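Local coordinates for methylocystis parvus OBBP MbnE (Methylocystis parvus OBBP, PDB 5ICQ), which probably binds methanobactin, a copper-chelating peptide, in the periplasm as the solute-binding component of its uptake machinery, at residues Ala59-Gly64 / Ser604-Asn609. Residues are numbered along the deposited sequence; the frame is centred on the assembly and turned at random.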
loop_
_atom_site.group_PDB
_atom_site.type_symbol
_atom_site.label_atom_id
_atom_site.label_comp_id
_atom_site.label_asym_id
_atom_site.label_seq_id
_atom_site.Cartn_x
_atom_site.Cartn_y
_atom_site.Cartn_z
ATOM N N ALA A 59 6.123 -18.791 22.191
ATOM C CA ALA A 59 7.133 -18.764 23.243
ATOM C C ALA A 59 7.758 -17.385 23.442
ATOM O O ALA A 59 8.678 -17.257 24.258
ATOM C CB ALA A 59 8.235 -19.790 22.950
ATOM N N ALA A 60 7.290 -16.361 22.727
ATOM C CA ALA A 60 7.821 -15.015 22.918
ATOM C C ALA A 60 7.744 -14.619 24.384
ATOM O O ALA A 60 6.744 -14.874 25.063
ATOM C CB ALA A 60 7.038 -14.010 22.063
ATOM N N LYS A 61 8.814 -13.998 24.878
ATOM C CA LYS A 61 8.867 -13.582 26.272
ATOM C C LYS A 61 8.148 -12.253 26.475
ATOM O O LYS A 61 8.174 -11.374 25.612
ATOM C CB LYS A 61 10.318 -13.476 26.724
ATOM C CG LYS A 61 10.995 -14.841 26.774
ATOM C CD LYS A 61 12.498 -14.728 26.711
ATOM C CE LYS A 61 13.144 -16.109 26.670
ATOM N NZ LYS A 61 14.600 -16.039 26.351
ATOM N N LYS A 62 7.522 -12.098 27.644
ATOM C CA LYS A 62 6.829 -10.861 27.991
ATOM C C LYS A 62 7.705 -9.966 28.860
ATOM O O LYS A 62 8.443 -10.452 29.723
ATOM C CB LYS A 62 5.522 -11.159 28.725
ATOM C CG LYS A 62 4.631 -12.156 28.008
ATOM C CD LYS A 62 4.034 -11.573 26.728
ATOM C CE LYS A 62 3.206 -12.622 25.979
ATOM N NZ LYS A 62 2.656 -12.117 24.684
ATOM N N GLY A 63 7.607 -8.660 28.637
ATOM C CA GLY A 63 8.291 -7.678 29.456
ATOM C C GLY A 63 9.080 -6.686 28.623
ATOM O O GLY A 63 9.276 -6.849 27.419
ATOM N N GLY A 64 9.527 -5.636 29.304
ATOM C CA GLY A 64 10.451 -4.683 28.727
ATOM C C GLY A 64 9.764 -3.548 27.988
ATOM O O GLY A 64 8.562 -3.565 27.711
ATOM N N SER A 604 5.079 -8.688 16.720
ATOM C CA SER A 604 5.555 -10.066 16.879
ATOM C C SER A 604 6.922 -10.178 17.556
ATOM O O SER A 604 7.344 -11.295 17.881
ATOM C CB SER A 604 5.612 -10.779 15.516
ATOM O OG SER A 604 6.610 -10.210 14.682
ATOM N N TRP A 605 7.614 -9.073 17.795
ATOM C CA TRP A 605 8.944 -9.137 18.386
ATOM C C TRP A 605 8.859 -9.197 19.909
ATOM O O TRP A 605 7.787 -9.058 20.508
ATOM C CB TRP A 605 9.786 -7.930 17.968
ATOM C CG TRP A 605 10.144 -7.839 16.511
ATOM C CD1 TRP A 605 9.294 -7.920 15.444
ATOM C CD2 TRP A 605 11.445 -7.550 15.967
ATOM N NE1 TRP A 605 9.993 -7.735 14.268
ATOM C CE2 TRP A 605 11.312 -7.510 14.563
ATOM C CE3 TRP A 605 12.711 -7.360 16.533
ATOM C CZ2 TRP A 605 12.398 -7.262 13.711
ATOM C CZ3 TRP A 605 13.794 -7.126 15.683
ATOM C CH2 TRP A 605 13.627 -7.073 14.292
ATOM N N TRP A 606 10.010 -9.406 20.544
ATOM C CA TRP A 606 10.043 -9.443 22.005
ATOM C C TRP A 606 11.457 -9.178 22.502
ATOM O O TRP A 606 12.421 -9.198 21.736
ATOM C CB TRP A 606 9.512 -10.776 22.546
ATOM C CG TRP A 606 10.357 -12.023 22.271
ATOM C CD1 TRP A 606 11.321 -12.562 23.086
ATOM C CD2 TRP A 606 10.258 -12.898 21.136
ATOM N NE1 TRP A 606 11.839 -13.706 22.515
ATOM C CE2 TRP A 606 11.205 -13.931 21.318
ATOM C CE3 TRP A 606 9.469 -12.898 19.972
ATOM C CZ2 TRP A 606 11.379 -14.957 20.392
ATOM C CZ3 TRP A 606 9.643 -13.924 19.054
ATOM C CH2 TRP A 606 10.594 -14.937 19.267
ATOM N N ARG A 607 11.561 -8.915 23.805
ATOM C CA ARG A 607 12.849 -8.647 24.439
ATOM C C ARG A 607 13.554 -9.959 24.767
ATOM O O ARG A 607 12.969 -10.853 25.386
ATOM C CB ARG A 607 12.649 -7.822 25.710
ATOM C CG ARG A 607 13.942 -7.479 26.444
ATOM C CD ARG A 607 13.673 -6.913 27.837
ATOM N NE ARG A 607 12.981 -7.870 28.698
ATOM C CZ ARG A 607 12.566 -7.604 29.934
ATOM N NH1 ARG A 607 12.773 -6.408 30.465
ATOM N NH2 ARG A 607 11.944 -8.541 30.639
ATOM N N LYS A 608 14.806 -10.075 24.356
ATOM C CA LYS A 608 15.546 -11.310 24.589
ATOM C C LYS A 608 15.854 -11.467 26.076
ATOM O O LYS A 608 16.144 -10.490 26.771
ATOM C CB LYS A 608 16.838 -11.301 23.775
ATOM C CG LYS A 608 17.535 -12.637 23.691
ATOM C CD LYS A 608 18.479 -12.673 22.505
ATOM C CE LYS A 608 19.528 -11.585 22.605
ATOM N NZ LYS A 608 20.440 -11.604 21.423
ATOM N N ASN A 609 15.778 -12.692 26.580
ATOM C CA ASN A 609 16.140 -12.876 27.988
ATOM C C ASN A 609 17.626 -13.205 28.135
ATOM O O ASN A 609 18.465 -12.304 28.175
ATOM C CB ASN A 609 15.295 -13.964 28.647
ATOM C CG ASN A 609 14.916 -13.620 30.077
ATOM O OD1 ASN A 609 15.000 -12.460 30.492
ATOM N ND2 ASN A 609 14.494 -14.625 30.838
HETATM O O HOH W 1 9.133 -8.794 25.369
HETATM O O HOH W 2 14.031 -15.107 23.698
HETATM O O HOH W 3 10.795 -11.459 30.001
#
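A60 lies over one face of the W606 indole. Its CA stands 3.8 Å from the centroid of the five-membered ring, only 16° off the ring normal, a CH-pi contact. Its CB sits at the same face beside the CD2-CE3 bond, 3.4 Å from W606 CE3. The backbone N of K61 covers the same face nearer the pyrrole edge. W606 CG is held between the backbone N and the carbonyl carbon (chi1 68°), and this lifts the indole toward the 59-64 loop.

K61 runs extended past the indole edge, and its CD, CE and NZ cross the N609 side chain at about a right angle, NZ nearest N609 CB. Water 2 lies in the plane of the indole and accepts from both W606 NE1 (2.9 Å) and K61 NZ. Replacing W606 with alanine removes the indole; A60 would probably be left without its ring cover, and water 2 held by K61 NZ alone of these two donors. N609 is poorly ordered, so its part is less certain.

The R607 guanidinium is laid flat against the G63-G64 backbone, with G63 C 3.8 Å above its plane. R607 NH1 comes within 3.4 Å of G64 CA. Water 3 links K62 O to R607 NH2, the latter over a long 3.2 Å. Water 1 donates to K61 O and G63 O and accepts from R607 N (2.9 Å).

Further out, N259 accepts from K62 NZ, donates to W605 O and pairs with the backbone of G63. W606 pairs with V585 of strand 584-585. The contact thus fastens the C-terminal end of the chain to the loop entering strand 65-71. Its chemistry is CH-pi and face contact plus water: polar groups of the two segments meet through bridging waters rather than by direct hydrogen bonds.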